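Local atomic coordinates of extracellular solute-binding protein (Bordetella parapertussis, PDB entry 3PU5), a protein that probably captures a small solute, perhaps a polyamine, outside the cytoplasmic membrane and passes it to an ABC-type importer. Residues H24-F29 with V37-G42; V10-G15 with E19-H24; Y60-F65 with D253-F258; C104-D109 with Y261-E266; A80-D83 with S89-D92. One frame throughout, in Å; residues are numbered along the deposited sequence.

Contact 1. Residues H24-F29 with V37-G42; sequences HMAEPF and VTLVPG
The Phe29 ring meets Val37 at its edge, close to the ring plane. The touching atoms are Phe29 CD2 and Val37 CG2, 3.7 Å apart, and the two side chains cross at about a right angle. A second ring, Phe258, packs edge-to-face with Phe29. The Phe29 torsion, with CG trans to the backbone N (chi1 177°), lays the ring beside the start of the strand.

Val37 uses both of its methyls. CG2 goes to the phenylalanine, while Val37 CG1 lies 3.9 Å from Ala26 CB. Ala26 is the small residue of the helix here, and its CB points at the strand. It also reaches Leu39, with Ala26 CB 4.3 Å from Leu39 CD1. The contact is buried and apolar, and no hydrogen bond crosses it.

The axes of helix segment 24-29 and strand segment 37-41 pass 8.6 Å apart and run nearly antiparallel, at 160°. This is the return half of a beta-alpha-beta crossover: strand 7-12, helix 15-33, strand 36-41. Strand 36-41 pairs in parallel with strand 7-12, and helix 252-262 packs against the helix through Met25, Pro28 and Phe29.

Contact 2. Residues V10-G15 with E19-H24; sequences VTSSGG and ENVRKH
Glu19 runs its CG past the carbonyl oxygen of Gly15, and Val21 faces Ser12. These two pairs carry the contact. The backbone N of Glu19 donates to Gly15 O at 3.1 Å. The bond is fairly straight, with an N-H...O angle of 162°, and the donor lies in the carbonyl plane. This is an i to i+4 bond near the N-terminal end of helix 15-33.

The Glu19 side chain runs past the same oxygen. Its CG sits beside the backbone N and opposite the carbonyl carbon (chi1 -62°), which places Glu19 CG 3.1 Å from Gly15 O. Beyond CG the chain is extended, and the carboxylate lies farther off: Glu19 OE2 is 4.0 Å from Gly15 O.

Deeper in, Ser12 and Val21 each direct CB to the other segment. Ser12 OG and Val21 CG2 approach to 4.3 Å, a loose van der Waals contact. Val21 also packs on Leu39 of the next strand and on Phe271.

Gly15 has a positive phi of 54°, a conformation that favours glycine. It lies where the chain passes from strand 7-12 to the helix of the beta-alpha-beta unit. The chemistry is therefore divided: one backbone hydrogen bond lies near the N-terminal end of the helix, and weak packing without a polar bond joins the buried side chains.

Contact 3. Residues Y60-F65 with D253-F258; sequences YDVAAF and DLAKAF
Ala255 is the first residue of helix segment 253-258 to touch the strand. Its CB points at the other segment and meets two groups there. Ala255 CB is 3.5 Å from Asp61 O and 3.6 Å from Val62 CG2. The same valine methyl also lies 3.9 Å from Ala255 CA, so it rests against the helix backbone itself.

One turn on comes Phe258, whose backbone N bonds to Leu254 O at 2.8 Å. Its ring comes to Val62 obliquely, with Phe258 CD2 4.2 Å from Val62 CG2. A single methyl thus bridges alanine and phenylalanine. Val62 CG2 is placed there because it stands beside its own backbone N, while CG1 is turned trans to that N (chi1 174°).

No hydrogen bond crosses between the segments. The Asp61 carboxylate is held elsewhere: OD1 accepts from Tyr9 N, and OD2 from Lys251 N. A glycerol, probably from the crystallisation liquor, sits so close to OD2 that a bond between them is doubtful.

Strand 62-65 pairs antiparallel with strand 238-246, and Thr11 of strand 7-12 bonds to Val62 and Ala64. Helix 252-262 lies over these strands. Met244 touches both Val62 and Phe258, and Ile8 of strand 7-12 also touches Phe258.

Contact 4. Residues C104-D109 with Y261-E266; sequences CGSLYD and YALGEE
This is a buried apolar contact between short strand 106-107 with the residue after it and the break between two helices, in a protein of the periplasmic-binding-protein fold. Strand 106-107 pairs antiparallel with strand 238-246. Opposite it the chain passes from helix 252-262 to helix 265-275, and Gly264 is the N-cap residue of the latter.

Leu263, in that break, supplies most of the meeting surface from the helix side. Its two methyls divide the work. Leu263 CD2 lies 3.7 Å from Tyr108 CB and 3.9 Å from Leu107 O. Leu263 CD1 reaches back to Ser106 CB at 4.3 Å. Tyr108 offers only its CB here. With CG between the backbone N and the carbonyl carbon (chi1 66°), its ring leads away from Leu263, toward Phe17, Pro242 and Met244.

Gln268 ties the two sides by polar bonds, since its NE2 donates to both Tyr108 O and Ala262 O. Leu107 O, beside the leucine methyl, is also engaged within its own segment. Ser106 OG donates to it at 2.8 Å, tilted 21° from the carbonyl plane.

Across the helix break, Tyr261 OH donates to Glu266 OE2 at 2.5 Å; OE2 receives it on its anti lone pair, away from OE1.

Contact 5. Residues A80-D83 with S89-D92; sequences AQVD and SLAD
The backbones come nearest at Asp83 and Leu90, whose CA atoms are 6.4 Å apart, where an extended loop passes a short 3-10 segment. In that segment Asp92 N bonds to Ser89 O at 2.8 Å, closing a tight turn.

Leu90 does the touching from this turn. Its CD1 methyl is the atom that reaches the loop. It lies 3.9 Å from Val82 CG2 and 3.7 Å from Asp83 CA. The methyl therefore presses on a side chain and on bare backbone together, and Asp83 C is close by at 3.8 Å. The Leu90 torsion turns CG away from its own carbonyl carbon (chi1 -72°), and CD1 then extends across to the loop. Val82 and Leu90 meet at about a right angle, crossing rather than lying alongside.

Val82 points at the turn, and Asp83 points away from it. The contribution of Asp83 is thus its main chain, and its carboxylate works elsewhere. Asp83 OD1 accepts from Lys85 N, and Asp83 N bonds to Ser86 OG. Both bonds fall in the short link between the segments. No hydrogen bond crosses the contact itself, which is small and apolar.

Both segments belong to the long connection between helix 67-75 and strand 106-107. Ala80 and Val82 pack on Val246 of strand 238-246. Ser89 and Leu90 touch Leu263, just past helix 252-262, and Ser89 OG bonds to Asn260 O.

Overall arrangement
Contacts 1 and 2 are successive halves of one beta-alpha-beta unit, with centres about 6 Å apart and His24 in common. Contact 3 lies about 10 Å from contact 1, measured between centres. Thr11 links contact 2 to contact 3: its CG2 packs 3.4 Å from Tyr60 CD2. Contacts 3 and 4 both use helix 252-262 and the same antiparallel sheet, with centres about 11 Å apart. Contact 5 adjoins contact 4, at about 9 Å between centres, where Leu263 CD1 lies 3.7 Å from Leu90 CD2. It does not touch contacts 1 or 2. The solute site is not identified; the glycerol at contact 3 does not establish one.

Contact 1. Residues H24-F29 with V37-G42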
# COMPACT_ATOMS: atom_id res chain seq x y z
N HIS A 24 17.30 6.59 3.18
CA HIS A 24 17.59 5.21 2.79
C HIS A 24 17.68 4.95 1.30
O HIS A 24 18.15 3.88 0.87
CB HIS A 24 16.59 4.26 3.46
CG HIS A 24 16.62 4.33 4.95
ND1 HIS A 24 17.71 3.92 5.69
CD2 HIS A 24 15.73 4.80 5.85
CE1 HIS A 24 17.48 4.11 6.97
NE2 HIS A 24 16.28 4.65 7.10
N MSE A 25 17.24 5.91 0.50
CA MSE A 25 17.31 5.77 -0.95
C MSE A 25 18.11 6.88 -1.62
O MSE A 25 19.09 6.61 -2.30
CB MSE A 25 15.90 5.68 -1.54
CG MSE A 25 15.09 4.50 -1.00
SE MSE A 25 13.30 4.37 -1.76
CE MSE A 25 12.95 2.49 -1.31
N ALA A 26 17.70 8.13 -1.40
CA ALA A 26 18.34 9.28 -2.06
C ALA A 26 19.79 9.49 -1.62
O ALA A 26 20.68 9.58 -2.46
CB ALA A 26 17.53 10.54 -1.83
N GLU A 27 20.04 9.54 -0.31
CA GLU A 27 21.39 9.79 0.19
C GLU A 27 22.41 8.70 -0.17
O GLU A 27 23.47 9.00 -0.71
CB GLU A 27 21.38 10.10 1.69
CG GLU A 27 20.88 11.51 2.03
CD GLU A 27 20.58 11.70 3.52
OE1 GLU A 27 20.86 10.78 4.32
OE2 GLU A 27 20.06 12.77 3.90
N PRO A 28 22.08 7.42 0.10
CA PRO A 28 23.00 6.34 -0.29
C PRO A 28 23.29 6.32 -1.79
O PRO A 28 24.42 6.07 -2.19
CB PRO A 28 22.23 5.07 0.11
CG PRO A 28 21.36 5.51 1.24
CD PRO A 28 20.93 6.91 0.87
N PHE A 29 22.27 6.58 -2.60
CA PHE A 29 22.45 6.61 -4.05
C PHE A 29 23.41 7.72 -4.47
O PHE A 29 24.28 7.50 -5.32
CB PHE A 29 21.12 6.80 -4.76
CG PHE A 29 21.24 6.91 -6.25
CD1 PHE A 29 21.51 5.79 -7.02
CD2 PHE A 29 21.09 8.14 -6.89
CE1 PHE A 29 21.64 5.89 -8.40
CE2 PHE A 29 21.20 8.25 -8.25
CZ PHE A 29 21.47 7.12 -9.01
N VAL A 37 20.32 14.00 -5.69
CA VAL A 37 18.88 13.73 -5.74
C VAL A 37 18.13 14.77 -4.92
O VAL A 37 18.42 14.96 -3.73
CB VAL A 37 18.51 12.32 -5.22
CG1 VAL A 37 16.99 12.11 -5.34
CG2 VAL A 37 19.27 11.25 -5.99
N THR A 38 17.17 15.43 -5.55
CA THR A 38 16.26 16.31 -4.83
C THR A 38 14.89 15.65 -4.74
O THR A 38 14.29 15.31 -5.76
CB THR A 38 16.10 17.69 -5.53
OG1 THR A 38 17.34 18.40 -5.47
CG2 THR A 38 15.00 18.52 -4.87
N LEU A 39 14.40 15.47 -3.52
CA LEU A 39 13.05 14.96 -3.31
C LEU A 39 12.09 16.14 -3.26
O LEU A 39 12.27 17.06 -2.45
CB LEU A 39 12.98 14.18 -2.01
CG LEU A 39 13.85 12.92 -1.94
CD1 LEU A 39 13.87 12.35 -0.53
CD2 LEU A 39 13.38 11.88 -2.95
N VAL A 40 11.07 16.12 -4.12
CA VAL A 40 10.11 17.21 -4.21
C VAL A 40 8.79 16.85 -3.52
O VAL A 40 8.01 16.06 -4.05
CB VAL A 40 9.82 17.54 -5.69
CG1 VAL A 40 8.96 18.79 -5.78
CG2 VAL A 40 11.13 17.73 -6.46
N PRO A 41 8.53 17.43 -2.33
CA PRO A 41 7.29 17.14 -1.61
C PRO A 41 6.03 17.61 -2.35
O PRO A 41 6.05 18.64 -3.03
CB PRO A 41 7.44 17.93 -0.30
CG PRO A 41 8.88 18.27 -0.20
CD PRO A 41 9.40 18.37 -1.60
N GLY A 42 4.93 16.87 -2.20
CA GLY A 42 3.69 17.23 -2.85
C GLY A 42 2.64 16.14 -2.74
O GLY A 42 2.95 15.02 -2.32

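Contact 2. Residues V10-G15 with E19-H24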
# COMPACT_ATOMS: atom_id res chain seq x y z
N VAL A 10 13.06 13.80 -7.94
CA VAL A 10 12.21 12.65 -7.66
C VAL A 10 11.08 13.09 -6.75
O VAL A 10 11.32 13.64 -5.66
CB VAL A 10 13.00 11.50 -6.95
CG1 VAL A 10 12.08 10.27 -6.71
CG2 VAL A 10 14.22 11.09 -7.78
N THR A 11 9.84 12.85 -7.17
CA THR A 11 8.71 13.27 -6.37
C THR A 11 8.64 12.46 -5.09
O THR A 11 9.12 11.32 -5.03
CB THR A 11 7.37 13.13 -7.12
OG1 THR A 11 7.06 11.74 -7.29
CG2 THR A 11 7.44 13.81 -8.47
N SER A 12 8.04 13.05 -4.07
CA SER A 12 7.75 12.35 -2.84
C SER A 12 6.59 13.06 -2.14
O SER A 12 6.05 14.05 -2.65
CB SER A 12 8.98 12.29 -1.95
OG SER A 12 8.84 11.26 -0.98
N SER A 13 6.20 12.55 -0.98
CA SER A 13 5.03 13.07 -0.29
C SER A 13 5.41 14.08 0.78
O SER A 13 5.45 15.28 0.53
CB SER A 13 4.21 11.92 0.32
OG SER A 13 5.05 11.03 1.04
N GLY A 14 5.71 13.58 1.97
CA GLY A 14 6.14 14.43 3.06
C GLY A 14 6.32 13.63 4.33
O GLY A 14 6.20 12.40 4.33
N GLY A 15 6.60 14.33 5.42
CA GLY A 15 6.75 13.68 6.70
C GLY A 15 7.75 12.54 6.72
O GLY A 15 8.77 12.57 6.05
N GLU A 19 11.28 11.60 4.61
CA GLU A 19 12.53 11.62 5.36
C GLU A 19 13.25 10.29 5.18
O GLU A 19 14.48 10.23 5.09
CB GLU A 19 12.26 11.85 6.84
CG GLU A 19 11.60 13.18 7.15
CD GLU A 19 11.17 13.29 8.61
OE1 GLU A 19 11.30 12.29 9.36
OE2 GLU A 19 10.70 14.39 8.99
N ASN A 20 12.47 9.22 5.14
CA ASN A 20 13.06 7.90 5.02
C ASN A 20 13.49 7.55 3.61
O ASN A 20 14.47 6.85 3.43
CB ASN A 20 12.18 6.83 5.67
CG ASN A 20 12.34 6.82 7.17
OD1 ASN A 20 13.31 6.27 7.70
ND2 ASN A 20 11.41 7.46 7.88
N VAL A 21 12.76 8.05 2.61
CA VAL A 21 13.22 7.95 1.23
C VAL A 21 14.56 8.66 1.08
O VAL A 21 15.46 8.16 0.43
CB VAL A 21 12.22 8.56 0.23
CG1 VAL A 21 12.86 8.64 -1.15
CG2 VAL A 21 10.93 7.74 0.19
N ARG A 22 14.68 9.85 1.68
CA ARG A 22 15.92 10.61 1.62
C ARG A 22 17.06 9.84 2.29
O ARG A 22 18.13 9.66 1.72
CB ARG A 22 15.76 11.98 2.29
CG ARG A 22 17.03 12.85 2.18
CD ARG A 22 16.89 14.19 2.91
NE ARG A 22 15.92 15.08 2.26
CZ ARG A 22 14.83 15.55 2.86
NH1 ARG A 22 14.57 15.23 4.12
NH2 ARG A 22 14.00 16.35 2.20
N LYS A 23 16.80 9.38 3.50
CA LYS A 23 17.81 8.69 4.30
C LYS A 23 18.26 7.35 3.70
O LYS A 23 19.46 7.02 3.70
CB LYS A 23 17.25 8.46 5.71
CG LYS A 23 18.24 7.87 6.70
CD LYS A 23 17.57 7.71 8.06
CE LYS A 23 18.57 7.33 9.15
NZ LYS A 23 17.87 7.06 10.45
N HIS A 24 17.30 6.59 3.18
CA HIS A 24 17.59 5.21 2.79
C HIS A 24 17.68 4.95 1.30
O HIS A 24 18.15 3.88 0.87
CB HIS A 24 16.59 4.26 3.46
CG HIS A 24 16.62 4.33 4.95
ND1 HIS A 24 17.71 3.92 5.69
CD2 HIS A 24 15.73 4.80 5.85
CE1 HIS A 24 17.48 4.11 6.97
NE2 HIS A 24 16.28 4.65 7.10

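Contact 3. Residues Y60-F65 with D253-F258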
# COMPACT_ATOMS: atom_id res chain seq x y z
N TYR A 60 10.39 16.90 -13.36
CA TYR A 60 10.79 15.73 -12.59
C TYR A 60 11.31 14.60 -13.47
O TYR A 60 10.83 14.40 -14.59
CB TYR A 60 9.64 15.23 -11.70
CG TYR A 60 8.95 16.33 -10.93
CD1 TYR A 60 9.67 17.37 -10.36
CD2 TYR A 60 7.57 16.33 -10.78
CE1 TYR A 60 9.04 18.39 -9.66
CE2 TYR A 60 6.92 17.34 -10.07
CZ TYR A 60 7.66 18.37 -9.52
OH TYR A 60 7.03 19.38 -8.82
N ASP A 61 12.27 13.85 -12.94
CA ASP A 61 12.87 12.72 -13.65
C ASP A 61 12.28 11.38 -13.21
O ASP A 61 12.22 10.42 -13.99
CB ASP A 61 14.38 12.72 -13.41
CG ASP A 61 15.00 14.05 -13.78
OD1 ASP A 61 15.42 14.80 -12.87
OD2 ASP A 61 15.04 14.35 -14.99
N VAL A 62 11.86 11.31 -11.95
CA VAL A 62 11.28 10.08 -11.40
C VAL A 62 9.94 10.38 -10.78
O VAL A 62 9.82 11.24 -9.90
CB VAL A 62 12.21 9.40 -10.37
CG1 VAL A 62 11.51 8.19 -9.72
CG2 VAL A 62 13.51 8.95 -11.04
N ALA A 63 8.91 9.69 -11.26
CA ALA A 63 7.57 9.83 -10.72
C ALA A 63 7.41 8.80 -9.64
O ALA A 63 7.52 7.61 -9.89
CB ALA A 63 6.53 9.62 -11.81
N ALA A 64 7.18 9.26 -8.41
CA ALA A 64 7.04 8.35 -7.30
C ALA A 64 5.89 8.81 -6.42
O ALA A 64 6.05 9.74 -5.62
CB ALA A 64 8.35 8.28 -6.50
N PHE A 65 4.73 8.19 -6.58
CA PHE A 65 3.55 8.53 -5.79
C PHE A 65 2.42 7.51 -5.96
O PHE A 65 2.60 6.47 -6.57
CB PHE A 65 3.06 9.96 -6.09
CG PHE A 65 2.86 10.25 -7.55
CD1 PHE A 65 1.72 9.81 -8.21
CD2 PHE A 65 3.80 10.98 -8.26
CE1 PHE A 65 1.53 10.09 -9.56
CE2 PHE A 65 3.62 11.26 -9.61
CZ PHE A 65 2.48 10.81 -10.26
N ASP A 253 18.38 8.04 -18.16
CA ASP A 253 19.41 7.08 -17.75
C ASP A 253 19.76 7.22 -16.27
O ASP A 253 19.93 6.23 -15.57
CB ASP A 253 20.65 7.18 -18.63
CG ASP A 253 20.41 6.61 -20.02
OD1 ASP A 253 19.60 5.67 -20.15
OD2 ASP A 253 21.02 7.11 -21.00
N LEU A 254 19.85 8.45 -15.78
CA LEU A 254 20.06 8.66 -14.35
C LEU A 254 18.84 8.19 -13.55
O LEU A 254 18.98 7.58 -12.49
CB LEU A 254 20.35 10.13 -14.06
CG LEU A 254 21.52 10.74 -14.83
CD1 LEU A 254 21.88 12.11 -14.28
CD2 LEU A 254 22.72 9.81 -14.77
N ALA A 255 17.65 8.48 -14.06
CA ALA A 255 16.40 8.06 -13.43
C ALA A 255 16.31 6.53 -13.32
O ALA A 255 15.94 6.00 -12.27
CB ALA A 255 15.21 8.61 -14.20
N LYS A 256 16.65 5.83 -14.40
CA LYS A 256 16.67 4.36 -14.39
C LYS A 256 17.70 3.86 -13.38
O LYS A 256 17.49 2.83 -12.72
CB LYS A 256 16.97 3.80 -15.79
CG LYS A 256 15.84 3.98 -16.80
CD LYS A 256 16.29 3.57 -18.21
CE LYS A 256 15.20 3.79 -19.23
NZ LYS A 256 15.69 3.50 -20.61
N ALA A 257 18.81 4.58 -13.27
CA ALA A 257 19.85 4.23 -12.32
C ALA A 257 19.35 4.40 -10.89
O ALA A 257 19.58 3.53 -10.04
CB ALA A 257 21.09 5.06 -12.56
N PHE A 258 18.66 5.50 -10.62
CA PHE A 258 18.06 5.66 -9.30
C PHE A 258 17.02 4.57 -9.03
O PHE A 258 17.00 3.97 -7.94
CB PHE A 258 17.42 7.05 -9.13
CG PHE A 258 16.71 7.20 -7.82
CD1 PHE A 258 17.42 7.45 -6.66
CD2 PHE A 258 15.33 7.04 -7.73
CE1 PHE A 258 16.77 7.55 -5.42
CE2 PHE A 258 14.67 7.15 -6.51
CZ PHE A 258 15.39 7.40 -5.35

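Contact 4. Residues C104-D109 with Y261-E266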
# COMPACT_ATOMS: atom_id res chain seq x y z
N CYS A 104 6.02 0.08 -17.47
CA CYS A 104 6.56 1.42 -17.24
C CYS A 104 6.61 1.77 -15.75
O CYS A 104 6.71 2.95 -15.40
CB CYS A 104 5.73 2.48 -17.96
SG CYS A 104 5.63 2.30 -19.75
N GLY A 105 6.53 0.76 -14.88
CA GLY A 105 6.51 1.05 -13.45
C GLY A 105 6.52 -0.13 -12.50
O GLY A 105 6.35 -1.29 -12.91
N SER A 106 6.72 0.16 -11.22
CA SER A 106 6.64 -0.86 -10.18
C SER A 106 6.31 -0.24 -8.83
O SER A 106 6.79 0.85 -8.51
CB SER A 106 7.97 -1.60 -10.08
OG SER A 106 7.91 -2.58 -9.05
N LEU A 107 5.50 -0.92 -8.03
CA LEU A 107 5.39 -0.56 -6.62
C LEU A 107 6.80 -0.60 -6.04
O LEU A 107 7.62 -1.40 -6.48
CB LEU A 107 4.47 -1.52 -5.86
CG LEU A 107 2.98 -1.17 -5.77
CD1 LEU A 107 2.30 -1.38 -7.11
CD2 LEU A 107 2.28 -1.98 -4.68
N TYR A 108 7.09 0.28 -5.07
CA TYR A 108 8.42 0.27 -4.45
C TYR A 108 8.40 0.02 -2.95
O TYR A 108 9.44 0.05 -2.29
CB TYR A 108 9.26 1.50 -4.83
CG TYR A 108 8.79 2.87 -4.35
CD1 TYR A 108 9.35 3.45 -3.20
CD2 TYR A 108 7.88 3.62 -5.09
CE1 TYR A 108 8.96 4.74 -2.79
CE2 TYR A 108 7.49 4.90 -4.68
CZ TYR A 108 8.03 5.45 -3.54
OH TYR A 108 7.65 6.71 -3.15
N ASP A 109 7.20 -0.20 -2.41
CA ASP A 109 7.02 -0.85 -1.11
C ASP A 109 5.58 -1.34 -1.06
O ASP A 109 4.77 -0.98 -1.91
CB ASP A 109 7.37 0.10 0.06
CG ASP A 109 6.34 1.20 0.28
OD1 ASP A 109 5.18 0.88 0.61
OD2 ASP A 109 6.69 2.40 0.16
N TYR A 261 18.57 1.35 -8.11
CA TYR A 261 19.05 1.34 -6.73
C TYR A 261 17.89 1.21 -5.74
O TYR A 261 17.95 0.42 -4.81
CB TYR A 261 19.92 2.57 -6.41
CG TYR A 261 20.46 2.51 -5.00
CD1 TYR A 261 19.88 3.24 -3.99
CD2 TYR A 261 21.51 1.64 -4.67
CE1 TYR A 261 20.34 3.16 -2.68
CE2 TYR A 261 21.98 1.55 -3.38
CZ TYR A 261 21.39 2.31 -2.39
OH TYR A 261 21.83 2.22 -1.09
N ALA A 262 16.83 1.98 -5.96
CA ALA A 262 15.71 2.04 -5.02
C ALA A 262 15.02 0.69 -4.88
O ALA A 262 14.48 0.36 -3.83
CB ALA A 262 14.69 3.12 -5.45
N LEU A 263 15.03 -0.07 -5.97
CA LEU A 263 14.37 -1.37 -6.00
C LEU A 263 15.35 -2.48 -5.67
O LEU A 263 14.97 -3.66 -5.61
CB LEU A 263 13.74 -1.61 -7.39
CG LEU A 263 12.58 -0.68 -7.77
CD1 LEU A 263 12.08 -0.94 -9.20
CD2 LEU A 263 11.45 -0.84 -6.77
N GLY A 264 16.60 -2.10 -5.45
CA GLY A 264 17.65 -3.06 -5.14
C GLY A 264 17.57 -3.54 -3.71
O GLY A 264 16.89 -2.94 -2.87
N GLU A 265 18.30 -4.62 -3.41
CA GLU A 265 18.19 -5.29 -2.12
C GLU A 265 18.60 -4.40 -0.93
O GLU A 265 17.97 -4.42 0.12
CB GLU A 265 18.99 -6.60 -2.13
CG GLU A 265 18.91 -7.38 -0.83
CD GLU A 265 19.78 -8.64 -0.81
OE1 GLU A 265 20.30 -9.04 -1.88
OE2 GLU A 265 19.93 -9.23 0.29
N GLU A 266 19.67 -3.63 -1.10
CA GLU A 266 20.19 -2.82 -0.01
C GLU A 266 19.22 -1.70 0.40
O GLU A 266 18.90 -1.54 1.58
CB GLU A 266 21.56 -2.26 -0.39
CG GLU A 266 22.09 -1.13 0.49
CD GLU A 266 23.46 -0.65 0.02
OE1 GLU A 266 24.45 -1.38 0.23
OE2 GLU A 266 23.55 0.46 -0.55

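Contact 5. Residues A80-D83 with S89-D92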
# COMPACT_ATOMS: atom_id res chain seq x y z
N ALA A 80 8.40 6.31 -19.13
CA ALA A 80 9.24 5.56 -20.05
C ALA A 80 9.18 4.07 -19.77
O ALA A 80 8.99 3.64 -18.63
CB ALA A 80 10.69 6.07 -19.99
N GLN A 81 9.35 3.27 -20.82
CA GLN A 81 9.42 1.82 -20.66
C GLN A 81 10.66 1.42 -19.85
O GLN A 81 11.74 2.00 -20.02
CB GLN A 81 9.43 1.12 -22.03
CG GLN A 81 10.63 1.50 -22.91
CD GLN A 81 10.54 0.94 -24.33
OE1 GLN A 81 10.72 -0.27 -24.56
NE2 GLN A 81 10.28 1.82 -25.29
N VAL A 82 10.50 0.45 -18.97
CA VAL A 82 11.61 -0.08 -18.20
C VAL A 82 11.50 -1.60 -18.13
O VAL A 82 10.40 -2.15 -18.12
CB VAL A 82 11.68 0.50 -16.76
CG1 VAL A 82 12.07 1.98 -16.78
CG2 VAL A 82 10.35 0.29 -16.03
N ASP A 83 12.65 -2.26 -18.08
CA ASP A 83 12.68 -3.71 -17.91
C ASP A 83 13.99 -4.16 -17.28
O ASP A 83 14.82 -3.34 -16.88
CB ASP A 83 12.45 -4.42 -19.26
CG ASP A 83 13.49 -4.07 -20.30
OD1 ASP A 83 14.66 -3.84 -19.94
OD2 ASP A 83 13.14 -4.05 -21.50
N SER A 89 17.25 -4.57 -11.24
CA SER A 89 16.49 -4.92 -10.04
C SER A 89 15.09 -5.47 -10.35
O SER A 89 14.54 -6.25 -9.56
CB SER A 89 16.38 -3.73 -9.09
OG SER A 89 17.63 -3.46 -8.48
N LEU A 90 14.51 -5.06 -11.47
CA LEU A 90 13.16 -5.52 -11.82
C LEU A 90 13.09 -7.05 -11.92
O LEU A 90 12.02 -7.64 -11.78
CB LEU A 90 12.67 -4.88 -13.11
CG LEU A 90 12.30 -3.39 -13.03
CD1 LEU A 90 11.93 -2.84 -14.42
CD2 LEU A 90 11.14 -3.18 -12.05
N ALA A 91 14.24 -7.69 -12.16
CA ALA A 91 14.28 -9.15 -12.24
C ALA A 91 13.95 -9.78 -10.89
O ALA A 91 13.50 -10.93 -10.83
CB ALA A 91 15.63 -9.63 -12.75
N ASP A 92 14.18 -9.04 -9.81
CA ASP A 92 13.94 -9.55 -8.46
C ASP A 92 12.61 -9.10 -7.85
O ASP A 92 12.33 -9.36 -6.69
CB ASP A 92 15.09 -9.16 -7.55
CG ASP A 92 16.41 -9.70 -8.05
OD1 ASP A 92 16.44 -10.89 -8.41
OD2 ASP A 92 17.39 -8.94 -8.10